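PDB 6O38: type II secretion chaperone CpaB from Acinetobacter nosocomialis M2, which binds the secreted metalloprotease CpaA in a chaperone-substrate complex and probably assists its type II secretion. Local coordinates for residues 106-109 with 110-113. Residues are numbered along the deposited sequence; the frame is centred on the assembly and turned at random.
Sequences PVDQ and DIVR
Asp108 turns its carboxylate back across the hairpin loop, and OD1 accepts a weak hydrogen bond from Asp110 N at 2.8 Å, which makes an Asx turn. Asp108 CG sits between its own backbone N and carbonyl carbon (chi1 68°), directing the carboxylate over the chain ahead. OD1 also receives Ile111 N, although the modelled separation is doubtfully short at this resolution. The other oxygen, OD2, passes across the isoleucine side chain at a slant, 3.6 Å from Ile111 CD1.

Behind the turn, Ile111 O accepts two amides, Val107 N at 2.8 Å (N-H...O 144°) and, weakly, Asp108 N at 3.3 Å; this shared acceptor resembles a classic beta bulge. Pro106 and Val112, a non-hydrogen-bonded antiparallel pair with CA atoms 4.3 Å apart, begin the regular pairing of strands 95-106 and 111-118. Beside it, Val107 CG2 meets the Arg113 guanidinium obliquely, 3.3 Å from NH2, where the bent arginine chain folds back.

Farther out, Asp110 bonds to Ser133 and to Ser392 of the CpaA chain, while Arg113 NH1 forms a salt bridge with Glu400 of CpaA. The geometry is consistent with the Asp108 carboxylate helping to hold the turn, while Asp110 and Arg113 engage the bound protease.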
loop_
_atom_site.group_PDB
_atom_site.type_symbol
_atom_site.label_atom_id
_atom_site.label_comp_id
_atom_site.label_asym_id
_atom_site.label_seq_id
_atom_site.Cartn_x
_atom_site.Cartn_y
_atom_site.Cartn_z
ATOM N N PRO G 106 0.688 20.167 -12.232
ATOM C CA PRO G 106 -0.478 21.049 -12.043
ATOM C C PRO G 106 -1.743 20.380 -12.560
ATOM O O PRO G 106 -1.856 20.068 -13.749
ATOM C CB PRO G 106 -0.119 22.293 -12.863
ATOM C CG PRO G 106 0.844 21.798 -13.893
ATOM C CD PRO G 106 1.638 20.708 -13.223
ATOM N N VAL G 107 -2.705 20.169 -11.663
ATOM C CA VAL G 107 -3.957 19.528 -12.049
ATOM C C VAL G 107 -4.950 20.551 -12.607
ATOM O O VAL G 107 -5.805 20.204 -13.429
ATOM C CB VAL G 107 -4.532 18.765 -10.837
ATOM C CG1 VAL G 107 -5.891 18.147 -11.148
ATOM C CG2 VAL G 107 -3.547 17.692 -10.356
ATOM N N ASP G 108 -4.826 21.811 -12.206
ATOM C CA ASP G 108 -5.654 22.936 -12.651
ATOM C C ASP G 108 -4.919 24.202 -12.211
ATOM O O ASP G 108 -3.773 24.128 -11.750
ATOM C CB ASP G 108 -7.093 22.828 -12.128
ATOM C CG ASP G 108 -7.202 22.997 -10.618
ATOM O OD1 ASP G 108 -6.174 23.202 -9.944
ATOM O OD2 ASP G 108 -8.339 22.904 -10.101
ATOM N N GLN G 109 -5.551 25.374 -12.352
ATOM C CA GLN G 109 -4.874 26.594 -11.908
ATOM C C GLN G 109 -4.659 26.623 -10.399
ATOM O O GLN G 109 -3.748 27.308 -9.922
ATOM C CB GLN G 109 -5.622 27.855 -12.338
ATOM C CG GLN G 109 -5.563 28.185 -13.812
ATOM C CD GLN G 109 -6.234 29.521 -14.089
ATOM O OE1 GLN G 109 -6.734 30.164 -13.167
ATOM N NE2 GLN G 109 -6.224 29.956 -15.346
ATOM N N ASP G 110 -5.461 25.885 -9.631
ATOM C CA ASP G 110 -5.411 26.009 -8.183
ATOM C C ASP G 110 -4.852 24.793 -7.458
ATOM O O ASP G 110 -4.400 24.932 -6.315
ATOM C CB ASP G 110 -6.818 26.311 -7.648
ATOM C CG ASP G 110 -6.857 26.424 -6.141
ATOM O OD1 ASP G 110 -6.149 27.293 -5.594
ATOM O OD2 ASP G 110 -7.589 25.635 -5.508
ATOM N N ILE G 111 -4.834 23.623 -8.090
ATOM C CA ILE G 111 -4.466 22.376 -7.431
ATOM C C ILE G 111 -3.213 21.821 -8.097
ATOM O O ILE G 111 -3.142 21.732 -9.328
ATOM C CB ILE G 111 -5.616 21.353 -7.478
ATOM C CG1 ILE G 111 -6.862 21.940 -6.813
ATOM C CG2 ILE G 111 -5.213 20.070 -6.792
ATOM C CD1 ILE G 111 -8.099 21.083 -6.975
ATOM N N VAL G 112 -2.226 21.461 -7.279
ATOM C CA VAL G 112 -0.988 20.843 -7.735
ATOM C C VAL G 112 -0.826 19.524 -6.995
ATOM O O VAL G 112 -1.122 19.435 -5.799
ATOM C CB VAL G 112 0.227 21.766 -7.493
ATOM C CG1 VAL G 112 1.521 21.077 -7.892
ATOM C CG2 VAL G 112 0.058 23.075 -8.249
ATOM N N ARG G 113 -0.363 18.497 -7.706
ATOM C CA ARG G 113 -0.159 17.173 -7.135
ATOM C C ARG G 113 1.323 16.828 -7.145
ATOM O O ARG G 113 1.976 16.914 -8.190
ATOM C CB ARG G 113 -0.944 16.107 -7.908
ATOM C CG ARG G 113 -0.917 14.737 -7.248
ATOM C CD ARG G 113 -1.492 13.650 -8.147
ATOM N NE ARG G 113 -2.475 14.156 -9.101
ATOM C CZ ARG G 113 -3.790 14.110 -8.913
ATOM N NH1 ARG G 113 -4.286 13.586 -7.800
ATOM N NH2 ARG G 113 -4.612 14.590 -9.836
#